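Local coordinates for penicillin-binding protein PbpB (Mycobacterium tuberculosis, PDB 6KGS), which builds cross-linked peptidoglycan from lipid intermediates, with a C-terminal transpeptidase domain that joins the peptide subunits and is sensitive to penicillin, at residues G268-I273 against G395-I400; Q471-T476 against A502-P507; Y494-A499 against P526-A531. All coordinates share one frame; numbering follows the deposited sequence.

Interaction 1: residues G268-I273 against G395-I400. With MER ((4R,5S)-3-{[(3S,5S)-5-(dimethylcarbamoyl)pyrrolidin-3-yl]sulfanyl}-5-[(2S,3R)-3-hydroxy-1-oxobutan-2-yl]-4-methyl-4,5-d ihydro-1H-pyrrole-2-carboxylic acid), chain B.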
loop_
_atom_site.group_PDB
_atom_site.type_symbol
_atom_site.label_atom_id
_atom_site.label_comp_id
_atom_site.label_asym_id
_atom_site.label_seq_id
_atom_site.Cartn_x
_atom_site.Cartn_y
_atom_site.Cartn_z
ATOM N N GLY A 268 10.026 3.016 7.478
ATOM C CA GLY A 268 10.051 3.040 8.929
ATOM C C GLY A 268 9.586 1.710 9.495
ATOM O O GLY A 268 9.722 0.650 8.865
ATOM N N SER A 269 9.020 1.762 10.702
ATOM C CA SER A 269 8.742 0.547 11.474
ATOM C C SER A 269 7.703 -0.372 10.835
ATOM O O SER A 269 7.578 -1.534 11.256
ATOM C CB SER A 269 8.281 0.937 12.870
ATOM O OG SER A 269 9.286 1.689 13.504
ATOM N N VAL A 270 6.951 0.103 9.840
ATOM C CA VAL A 270 6.088 -0.807 9.082
ATOM C C VAL A 270 6.908 -1.939 8.463
ATOM O O VAL A 270 6.411 -3.060 8.307
ATOM C CB VAL A 270 5.269 -0.007 8.044
ATOM C CG1 VAL A 270 4.574 -0.918 7.056
ATOM C CG2 VAL A 270 4.210 0.835 8.770
ATOM N N ASN A 271 8.187 -1.697 8.155
ATOM C CA ASN A 271 9.031 -2.786 7.669
ATOM C C ASN A 271 9.247 -3.895 8.702
ATOM O O ASN A 271 9.728 -4.966 8.339
ATOM C CB ASN A 271 10.379 -2.239 7.215
ATOM C CG ASN A 271 11.025 -3.089 6.125
ATOM O OD1 ASN A 271 10.369 -3.475 5.160
ATOM N ND2 ASN A 271 12.312 -3.387 6.276
ATOM N N LYS A 272 8.905 -3.688 9.973
ATOM C CA LYS A 272 9.290 -4.692 10.948
ATOM C C LYS A 272 8.534 -6.000 10.771
ATOM O O LYS A 272 8.879 -6.994 11.418
ATOM C CB LYS A 272 9.106 -4.140 12.359
ATOM C CG LYS A 272 10.074 -3.011 12.697
ATOM C CD LYS A 272 9.826 -2.482 14.114
ATOM C CE LYS A 272 10.743 -1.307 14.449
ATOM N NZ LYS A 272 10.520 -0.840 15.861
ATOM N N ILE A 273 7.531 -6.027 9.896
ATOM C CA ILE A 273 6.878 -7.276 9.530
ATOM C C ILE A 273 7.872 -8.268 8.927
ATOM O O ILE A 273 7.684 -9.485 9.038
ATOM C CB ILE A 273 5.724 -6.989 8.558
ATOM C CG1 ILE A 273 4.811 -8.200 8.433
ATOM C CG2 ILE A 273 6.254 -6.553 7.160
ATOM C CD1 ILE A 273 3.804 -8.075 7.311
ATOM N N GLY A 395 1.689 -4.777 -0.419
ATOM C CA GLY A 395 1.874 -6.142 -0.897
ATOM C C GLY A 395 2.538 -7.058 0.114
ATOM O O GLY A 395 2.259 -8.263 0.134
ATOM N N MET A 396 3.409 -6.511 0.973
ATOM C CA MET A 396 4.017 -7.316 2.033
ATOM C C MET A 396 2.969 -7.827 3.008
ATOM O O MET A 396 3.026 -8.982 3.450
ATOM C CB MET A 396 5.046 -6.504 2.810
ATOM C CG MET A 396 6.329 -6.303 2.096
ATOM S SD MET A 396 7.581 -5.964 3.320
ATOM C CE MET A 396 7.094 -4.377 3.998
ATOM N N TYR A 397 2.050 -6.948 3.417
ATOM C CA TYR A 397 1.014 -7.327 4.371
ATOM C C TYR A 397 0.003 -8.278 3.745
ATOM O O TYR A 397 -0.591 -9.099 4.448
ATOM C CB TYR A 397 0.356 -6.059 4.950
ATOM C CG TYR A 397 1.250 -5.452 5.992
ATOM C CD1 TYR A 397 2.440 -4.830 5.625
ATOM C CD2 TYR A 397 0.953 -5.561 7.353
ATOM C CE1 TYR A 397 3.296 -4.316 6.576
ATOM C CE2 TYR A 397 1.800 -5.037 8.309
ATOM C CZ TYR A 397 2.980 -4.423 7.913
ATOM O OH TYR A 397 3.872 -3.917 8.850
ATOM N N GLN A 398 -0.185 -8.201 2.427
ATOM C CA GLN A 398 -1.010 -9.175 1.720
ATOM C C GLN A 398 -0.440 -10.592 1.842
ATOM O O GLN A 398 -1.198 -11.555 1.995
ATOM C CB GLN A 398 -1.133 -8.757 0.252
ATOM C CG GLN A 398 -2.097 -9.633 -0.575
ATOM C CD GLN A 398 -1.451 -10.938 -1.015
ATOM O OE1 GLN A 398 -0.235 -11.029 -1.152
ATOM N NE2 GLN A 398 -2.259 -11.957 -1.185
ATOM N N ALA A 399 0.890 -10.749 1.768
ATOM C CA ALA A 399 1.474 -12.084 1.916
ATOM C C ALA A 399 1.098 -12.696 3.254
ATOM O O ALA A 399 0.733 -13.876 3.329
ATOM C CB ALA A 399 3.003 -12.039 1.777
ATOM N N ILE A 400 1.188 -11.903 4.325
ATOM C CA ILE A 400 0.869 -12.391 5.661
ATOM C C ILE A 400 -0.636 -12.614 5.804
ATOM O O ILE A 400 -1.082 -13.622 6.368
ATOM C CB ILE A 400 1.421 -11.391 6.697
ATOM C CG1 ILE A 400 2.963 -11.435 6.722
ATOM C CG2 ILE A 400 0.769 -11.572 8.084
ATOM C CD1 ILE A 400 3.586 -12.836 6.994
HETATM C C1 MER B . 9.331 3.160 13.557
HETATM C C2 MER B . 8.216 5.105 16.624
HETATM C C3 MER B . 10.287 3.867 14.516
HETATM C C4 MER B . 9.894 3.599 15.981
HETATM C C5 MER B . 7.642 3.956 16.300
HETATM O O6 MER B . 8.579 3.752 12.796
HETATM C C7 MER B . 11.736 3.421 14.215
HETATM O O8 MER B . 12.686 4.142 15.013
HETATM C C9 MER B . 12.152 3.623 12.760
HETATM N N10 MER B . 8.567 2.950 16.045
HETATM C C11 MER B . 6.189 3.732 16.179
HETATM O O12 MER B . 5.786 2.754 15.396
HETATM O O13 MER B . 5.312 4.386 16.730
HETATM S S14 MER B . 7.436 6.585 16.755
HETATM C C15 MER B . 6.678 6.757 18.358
HETATM C C16 MER B . 7.310 7.912 19.116
HETATM C C17 MER B . 6.222 8.959 19.350
HETATM C C18 MER B . 9.675 4.870 16.815
HETATM N N19 MER B . 5.130 8.629 18.412
HETATM C C20 MER B . 10.465 6.076 16.347
HETATM C C21 MER B . 5.202 7.155 18.260
HETATM C C22 MER B . 6.829 10.327 19.185
HETATM N N23 MER B . 6.382 11.216 18.271
HETATM O O24 MER B . 7.734 10.584 19.958
HETATM C C25 MER B . 5.065 11.834 18.369
HETATM C C26 MER B . 7.203 11.692 17.173
#

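Interaction 2: residues Q471-T476 against A502-P507. With MER ((4R,5S)-3-{[(3S,5S)-5-(dimethylcarbamoyl)pyrrolidin-3-yl]sulfanyl}-5-[(2S,3R)-3-hydroxy-1-oxobutan-2-yl]-4-methyl-4,5-d ihydro-1H-pyrrole-2-carboxylic acid), chain B.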
loop_
_atom_site.group_PDB
_atom_site.type_symbol
_atom_site.label_atom_id
_atom_site.label_comp_id
_atom_site.label_asym_id
_atom_site.label_seq_id
_atom_site.Cartn_x
_atom_site.Cartn_y
_atom_site.Cartn_z
ATOM N N GLN A 471 -10.944 -8.297 14.959
ATOM C CA GLN A 471 -9.529 -8.598 15.184
ATOM C C GLN A 471 -8.634 -7.821 14.206
ATOM O O GLN A 471 -7.933 -8.394 13.382
ATOM C CB GLN A 471 -9.289 -10.103 15.060
ATOM C CG GLN A 471 -9.802 -10.911 16.234
ATOM C CD GLN A 471 -9.348 -12.372 16.207
ATOM O OE1 GLN A 471 -8.232 -12.695 15.783
ATOM N NE2 GLN A 471 -10.220 -13.261 16.665
ATOM N N MET A 472 -8.660 -6.498 14.292
ATOM C CA MET A 472 -7.741 -5.702 13.484
ATOM C C MET A 472 -6.295 -5.961 13.903
ATOM O O MET A 472 -5.995 -6.163 15.088
ATOM C CB MET A 472 -8.062 -4.211 13.610
ATOM C CG MET A 472 -9.448 -3.784 13.035
ATOM S SD MET A 472 -9.745 -4.380 11.363
ATOM C CE MET A 472 -11.528 -4.054 11.207
ATOM N N ALA A 473 -5.404 -5.993 12.906
ATOM C CA ALA A 473 -3.966 -6.156 13.093
ATOM C C ALA A 473 -3.294 -5.158 12.172
ATOM O O ALA A 473 -3.769 -4.948 11.058
ATOM C CB ALA A 473 -3.489 -7.590 12.773
ATOM N N GLY A 474 -2.228 -4.513 12.640
ATOM C CA GLY A 474 -1.549 -3.537 11.802
ATOM C C GLY A 474 -0.224 -3.117 12.406
ATOM O O GLY A 474 0.214 -3.646 13.429
ATOM N N LYS A 475 0.414 -2.138 11.764
ATOM C CA LYS A 475 1.714 -1.663 12.229
ATOM C C LYS A 475 1.864 -0.186 11.865
ATOM O O LYS A 475 1.504 0.215 10.757
ATOM C CB LYS A 475 2.868 -2.501 11.628
ATOM C CG LYS A 475 4.278 -2.126 12.157
ATOM C CD LYS A 475 4.396 -2.444 13.666
ATOM C CE LYS A 475 5.706 -1.959 14.282
ATOM N NZ LYS A 475 5.615 -0.499 14.598
ATOM N N THR A 476 2.375 0.612 12.814
ATOM C CA THR A 476 2.641 2.039 12.651
ATOM C C THR A 476 4.065 2.263 12.158
ATOM O O THR A 476 4.957 1.448 12.399
ATOM C CB THR A 476 2.462 2.790 13.979
ATOM O OG1 THR A 476 3.153 2.067 15.013
ATOM C CG2 THR A 476 0.956 2.927 14.366
ATOM N N ALA A 502 -7.673 -6.527 7.757
ATOM C CA ALA A 502 -9.018 -6.736 8.277
ATOM C C ALA A 502 -9.568 -8.077 7.793
ATOM O O ALA A 502 -9.911 -8.196 6.612
ATOM C CB ALA A 502 -9.953 -5.579 7.832
ATOM N N THR A 503 -9.653 -9.093 8.654
ATOM C CA THR A 503 -9.188 -9.085 10.050
ATOM C C THR A 503 -8.159 -10.200 10.252
ATOM O O THR A 503 -7.908 -10.979 9.329
ATOM C CB THR A 503 -10.330 -9.333 11.010
ATOM O OG1 THR A 503 -10.988 -10.525 10.582
ATOM C CG2 THR A 503 -11.329 -8.166 11.024
ATOM N N ALA A 504 -7.595 -10.303 11.462
ATOM C CA ALA A 504 -6.572 -11.320 11.711
ATOM C C ALA A 504 -7.138 -12.732 11.593
ATOM O O ALA A 504 -6.499 -13.621 11.006
ATOM C CB ALA A 504 -5.947 -11.119 13.092
ATOM N N ASP A 505 -8.335 -12.959 12.131
ATOM C CA ASP A 505 -8.919 -14.293 12.095
ATOM C C ASP A 505 -9.580 -14.593 10.762
ATOM O O ASP A 505 -9.765 -15.765 10.426
ATOM C CB ASP A 505 -9.932 -14.457 13.229
ATOM C CG ASP A 505 -11.021 -13.395 13.184
ATOM O OD1 ASP A 505 -10.692 -12.189 13.124
ATOM O OD2 ASP A 505 -12.210 -13.761 13.183
ATOM N N ASN A 506 -9.920 -13.567 9.992
ATOM C CA ASN A 506 -10.551 -13.747 8.687
ATOM C C ASN A 506 -10.069 -12.638 7.758
ATOM O O ASN A 506 -10.712 -11.592 7.621
ATOM C CB ASN A 506 -12.076 -13.741 8.815
ATOM C CG ASN A 506 -12.767 -14.086 7.518
ATOM O OD1 ASN A 506 -12.154 -14.625 6.608
ATOM N ND2 ASN A 506 -14.049 -13.776 7.429
ATOM N N PRO A 507 -8.919 -12.831 7.109
ATOM C CA PRO A 507 -8.334 -11.745 6.291
ATOM C C PRO A 507 -9.138 -11.519 5.020
ATOM O O PRO A 507 -9.241 -12.407 4.175
ATOM C CB PRO A 507 -6.914 -12.252 5.983
ATOM C CG PRO A 507 -6.646 -13.312 7.027
ATOM C CD PRO A 507 -7.994 -13.964 7.258
HETATM C C1 MER B . 9.331 3.160 13.557
HETATM C C2 MER B . 8.216 5.105 16.624
HETATM C C3 MER B . 10.287 3.867 14.516
HETATM C C4 MER B . 9.894 3.599 15.981
HETATM C C5 MER B . 7.642 3.956 16.300
HETATM O O6 MER B . 8.579 3.752 12.796
HETATM C C7 MER B . 11.736 3.421 14.215
HETATM O O8 MER B . 12.686 4.142 15.013
HETATM C C9 MER B . 12.152 3.623 12.760
HETATM N N10 MER B . 8.567 2.950 16.045
HETATM C C11 MER B . 6.189 3.732 16.179
HETATM O O12 MER B . 5.786 2.754 15.396
HETATM O O13 MER B . 5.312 4.386 16.730
HETATM S S14 MER B . 7.436 6.585 16.755
HETATM C C15 MER B . 6.678 6.757 18.358
HETATM C C16 MER B . 7.310 7.912 19.116
HETATM C C17 MER B . 6.222 8.959 19.350
HETATM C C18 MER B . 9.675 4.870 16.815
HETATM N N19 MER B . 5.130 8.629 18.412
HETATM C C20 MER B . 10.465 6.076 16.347
HETATM C C21 MER B . 5.202 7.155 18.260
HETATM C C22 MER B . 6.829 10.327 19.185
HETATM N N23 MER B . 6.382 11.216 18.271
HETATM O O24 MER B . 7.734 10.584 19.958
HETATM C C25 MER B . 5.065 11.834 18.369
HETATM C C26 MER B . 7.203 11.692 17.173
HETATM O O HOH W 1 -12.432 -10.185 13.596
#

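Interaction 3: residues Y494-A499 against P526-A531. With MER ((4R,5S)-3-{[(3S,5S)-5-(dimethylcarbamoyl)pyrrolidin-3-yl]sulfanyl}-5-[(2S,3R)-3-hydroxy-1-oxobutan-2-yl]-4-methyl-4,5-d ihydro-1H-pyrrole-2-carboxylic acid), chain B.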
loop_
_atom_site.group_PDB
_atom_site.type_symbol
_atom_site.label_atom_id
_atom_site.label_comp_id
_atom_site.label_asym_id
_atom_site.label_seq_id
_atom_site.Cartn_x
_atom_site.Cartn_y
_atom_site.Cartn_z
ATOM N N TYR A 494 9.255 13.605 8.316
ATOM C CA TYR A 494 8.971 12.174 8.328
ATOM C C TYR A 494 7.920 11.788 7.302
ATOM O O TYR A 494 7.035 12.573 6.956
ATOM C CB TYR A 494 8.474 11.691 9.685
ATOM C CG TYR A 494 9.262 12.189 10.877
ATOM C CD1 TYR A 494 10.405 11.529 11.306
ATOM C CD2 TYR A 494 8.847 13.318 11.585
ATOM C CE1 TYR A 494 11.119 11.978 12.419
ATOM C CE2 TYR A 494 9.557 13.777 12.695
ATOM C CZ TYR A 494 10.689 13.101 13.104
ATOM O OH TYR A 494 11.391 13.547 14.204
ATOM N N TRP A 495 8.059 10.564 6.804
ATOM C CA TRP A 495 6.943 9.821 6.264
ATOM C C TRP A 495 6.263 9.098 7.417
ATOM O O TRP A 495 6.934 8.494 8.254
ATOM C CB TRP A 495 7.410 8.803 5.220
ATOM C CG TRP A 495 7.957 9.373 3.936
ATOM C CD1 TRP A 495 7.257 10.016 2.940
ATOM C CD2 TRP A 495 9.312 9.283 3.475
ATOM N NE1 TRP A 495 8.105 10.352 1.898
ATOM C CE2 TRP A 495 9.370 9.910 2.199
ATOM C CE3 TRP A 495 10.481 8.747 4.018
ATOM C CZ2 TRP A 495 10.547 10.008 1.468
ATOM C CZ3 TRP A 495 11.657 8.845 3.290
ATOM C CH2 TRP A 495 11.685 9.469 2.027
ATOM N N ILE A 496 4.938 9.193 7.480
ATOM C CA ILE A 496 4.111 8.445 8.419
ATOM C C ILE A 496 3.432 7.338 7.623
ATOM O O ILE A 496 2.929 7.581 6.517
ATOM C CB ILE A 496 3.075 9.352 9.123
ATOM C CG1 ILE A 496 3.773 10.522 9.834
ATOM C CG2 ILE A 496 2.213 8.547 10.119
ATOM C CD1 ILE A 496 5.010 10.167 10.634
ATOM N N THR A 497 3.431 6.126 8.170
ATOM C CA THR A 497 2.943 4.949 7.464
ATOM C C THR A 497 2.081 4.122 8.396
ATOM O O THR A 497 2.268 4.131 9.617
ATOM C CB THR A 497 4.093 4.042 6.941
ATOM O OG1 THR A 497 4.981 3.735 8.020
ATOM C CG2 THR A 497 4.878 4.710 5.815
ATOM N N PHE A 498 1.143 3.392 7.804
ATOM C CA PHE A 498 0.392 2.383 8.530
ATOM C C PHE A 498 0.022 1.313 7.521
ATOM O O PHE A 498 -0.234 1.627 6.357
ATOM C CB PHE A 498 -0.882 2.937 9.214
ATOM C CG PHE A 498 -1.467 1.981 10.262
ATOM C CD1 PHE A 498 -2.242 0.916 9.884
ATOM C CD2 PHE A 498 -1.167 2.128 11.611
ATOM C CE1 PHE A 498 -2.758 0.042 10.823
ATOM C CE2 PHE A 498 -1.667 1.234 12.558
ATOM C CZ PHE A 498 -2.450 0.196 12.160
ATOM N N ALA A 499 0.042 0.056 7.953
ATOM C CA ALA A 499 -0.427 -1.022 7.102
ATOM C C ALA A 499 -1.153 -2.009 7.987
ATOM O O ALA A 499 -0.726 -2.258 9.116
ATOM C CB ALA A 499 0.716 -1.721 6.361
ATOM N N PRO A 526 -3.814 16.239 17.794
ATOM C CA PRO A 526 -2.357 16.419 17.900
ATOM C C PRO A 526 -1.641 15.083 17.798
ATOM O O PRO A 526 -2.112 14.071 18.316
ATOM C CB PRO A 526 -2.163 17.031 19.296
ATOM C CG PRO A 526 -3.502 17.464 19.738
ATOM C CD PRO A 526 -4.494 16.576 19.056
ATOM N N GLY A 527 -0.484 15.094 17.129
ATOM C CA GLY A 527 0.349 13.933 16.890
ATOM C C GLY A 527 0.694 13.851 15.420
ATOM O O GLY A 527 0.616 14.837 14.690
ATOM N N HIS A 528 1.073 12.665 14.952
ATOM C CA HIS A 528 1.264 12.500 13.515
ATOM C C HIS A 528 1.179 11.022 13.157
ATOM O O HIS A 528 2.143 10.396 12.713
ATOM C CB HIS A 528 2.564 13.156 13.061
ATOM C CG HIS A 528 3.780 12.597 13.707
ATOM N ND1 HIS A 528 3.755 12.070 14.982
ATOM C CD2 HIS A 528 5.066 12.523 13.281
ATOM C CE1 HIS A 528 4.959 11.636 15.288
ATOM N NE2 HIS A 528 5.780 11.923 14.289
ATOM N N SER A 529 0.001 10.460 13.370
ATOM C CA SER A 529 -0.259 9.058 13.158
ATOM C C SER A 529 -1.279 8.909 12.040
ATOM O O SER A 529 -2.176 9.739 11.883
ATOM C CB SER A 529 -0.770 8.407 14.448
ATOM O OG SER A 529 -1.213 7.082 14.196
ATOM N N ALA A 530 -1.124 7.852 11.263
ATOM C CA ALA A 530 -2.080 7.466 10.248
ATOM C C ALA A 530 -3.074 6.441 10.759
ATOM O O ALA A 530 -4.013 6.102 10.031
ATOM C CB ALA A 530 -1.346 6.898 9.048
ATOM N N ALA A 531 -2.860 5.925 11.970
ATOM C CA ALA A 531 -3.798 4.986 12.588
ATOM C C ALA A 531 -5.279 5.380 12.475
ATOM O O ALA A 531 -6.096 4.492 12.176
ATOM C CB ALA A 531 -3.406 4.781 14.068
HETATM C C1 MER B . 9.331 3.160 13.557
HETATM C C2 MER B . 8.216 5.105 16.624
HETATM C C3 MER B . 10.287 3.867 14.516
HETATM C C4 MER B . 9.894 3.599 15.981
HETATM C C5 MER B . 7.642 3.956 16.300
HETATM O O6 MER B . 8.579 3.752 12.796
HETATM C C7 MER B . 11.736 3.421 14.215
HETATM O O8 MER B . 12.686 4.142 15.013
HETATM C C9 MER B . 12.152 3.623 12.760
HETATM N N10 MER B . 8.567 2.950 16.045
HETATM C C11 MER B . 6.189 3.732 16.179
HETATM O O12 MER B . 5.786 2.754 15.396
HETATM O O13 MER B . 5.312 4.386 16.730
HETATM S S14 MER B . 7.436 6.585 16.755
HETATM C C15 MER B . 6.678 6.757 18.358
HETATM C C16 MER B . 7.310 7.912 19.116
HETATM C C17 MER B . 6.222 8.959 19.350
HETATM C C18 MER B . 9.675 4.870 16.815
HETATM N N19 MER B . 5.130 8.629 18.412
HETATM C C20 MER B . 10.465 6.076 16.347
HETATM C C21 MER B . 5.202 7.155 18.260
HETATM C C22 MER B . 6.829 10.327 19.185
HETATM N N23 MER B . 6.382 11.216 18.271
HETATM O O24 MER B . 7.734 10.584 19.958
HETATM C C25 MER B . 5.065 11.834 18.369
HETATM C C26 MER B . 7.203 11.692 17.173
HETATM O O HOH W 2 0.681 5.693 11.685
#

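Interaction 1: residues G268-I273 against G395-I400
The SxxK motif of the penicillin-binding transpeptidases, here S269 to K272 at the start of helix 272-281, rests on helix 390-401 chiefly through Y397, which reaches V270 and I273 together. Y397 OH gives its proton to V270 O at 2.7 Å, meeting a lone pair in the carbonyl plane. That carbonyl oxygen also lies in the plane of the phenol, at its edge. Tyrosine suits the place because it is long enough to cross between the helices, apolar along its ring and polar at its end.

The ring's face is used as well. I273 has CG1 anti to the backbone N (chi1 -166°) and continues extended, which carries CD1 over the middle of the Y397 ring; this CH-pi contact puts CD1 3.6 Å from the centroid, only 3° off the normal. The same methyl touches I400 CG1 at 3.5 Å, while the other branch, CG2, packs on Y397 CE1 and, at 3.9 Å, on M396 CE. Beta-branched isoleucine thus fills two places at once. V270 brings CG1 obliquely to Y397 CE1, at 3.7 Å.

N271 turns its OD1 toward M396 CE, a contact of 3.6 Å, and its ND2 bonds to L380 O; OD1 is buried without a polar partner. On the far side of the motif, S269 OG is covalently joined to C1 of the opened meropenem, and S269 N makes a weak hydrogen bond to O6 of the acyl group, consistent with an oxyanion hole. K272 NZ is held by S324 and N326. This is consistent with second-shell positioning: apolar packing and one hydroxyl bond hold the 3-10 turn from the side away from the acylated serine.

Interaction 2: residues Q471-T476 against A502-P507
Q471 lies against D505 just ahead of strand 473-483, the strand that carries the KTG motif of the transpeptidase fold, which begins at K475; its partner is the turn joining antiparallel strands 493-502 and 509-516. Starting at the root of the side chain, Q471 CB comes within 3.2 Å of D505 OD1. CG, swung beside the backbone N by a chi1 of -74°, stays alongside that oxygen, and the chain then runs on extended. CD lies 3.4 Å from OD1, so the amide is laid over the carboxylate with the two planes 23° apart, a stacked pair whose side chains cross at about a right angle. At the tip, OE1 faces D505 CB and accepts a hydrogen bond from Q444 NE2, while NE2 sits 3.6 Å from D505 CG. Glutamine suits this spot because its flat amide can stack on the carboxylate while its oxygen bonds to Q444.

The backbones are joined more directly. A504 N donates to Q471 O at 2.7 Å with an N-H...O angle of 164°, and the small A504 CB nestles by the same carbonyl. The turn itself holds a cis peptide between A502 and T503 and is tied by T503 N to N506 O. On the buried side, M472 bends at its second torsion and lays SD on A502 CB, 3.7 Å away; helix 531-544 covers both through M542. Farther along the strand, the KTG threonine turns to the ligand, T476 OG1 donating to meropenem O12 at 2.7 Å. Back at Q471, a single water accepts from Q471 N and donates to D505 OD1, clasping the stacked pair from its backbone end.

Interaction 3: residues Y494-A499 against P526-A531
With chi1 at 60°, the imidazole of H528 stands between its own backbone N and carbonyl carbon, bringing its edge up to Y494 and its CD2 to I496. In I496 a chi1 of -56° sets CG1 beside the backbone N and CG2 anti to it; both branches come up to H528 O. Strand 493-502, an inner strand of the antiparallel sheet between 473-483 and 509-516, faces the loop that runs nearly along it before helix 531-544.

H528 and Y494 form an offset edge-to-face pair, the imidazole edge directed to the phenol face, with centroids 5.8 Å apart and planes at 67°. I496 CD1 approaches H528 CD2 obliquely at 3.5 Å, the two side chains crossing at about a right angle, while CG2 presses close to H528 O at 3.2 Å. An isoleucine fits because its two arms divide the work: CD1 meets the ring, and CG2 packs on the backbone and on A530 CB.

Farther along, small residues let the loop come close to the strand. A530 CB packs on F498 CB at 4.0 Å, and the F498 ring lies beside A531, its CE2 4.2 Å from A531 CB; F534 of the following helix meets that ring as well. No direct hydrogen bond joins the segments; the strand's backbone pairs instead with 473-483 and 509-516. A water bridges them, donating to T497 O and accepting from A530 N at 2.8 Å. S529 OG accepts from A531 N at 3.0 Å, a capping bond at the turn into the helix. What holds this loop is therefore apolar and aromatic packing with one water bridge, setting H528 near the ligand's dimethylcarbamoyl end, where the modelled spacing is too tight to interpret.

From the N terminus, interaction 1 closes a loop of 121 intervening residues, largely without strand, bringing helix 390-401 back to the start of helix 272-281, and it is complete before the others begin. Interactions 2 and 3 then cross: 471-476 is followed by 494-499, then 502-507, which meets the first, and 526-531, which meets the second. Their strands, 473-483 and 493-502, are neighbours in the antiparallel sheet, with K475 N probably bonded to A499 O. V270 packs against K475, T497 and A499, so the helical motif sits on this sheet. A segment of each interaction reaches the bound meropenem, through S269, T476 and, less surely, H528, tying helices, sheet and helix 531-544 into one transpeptidase domain.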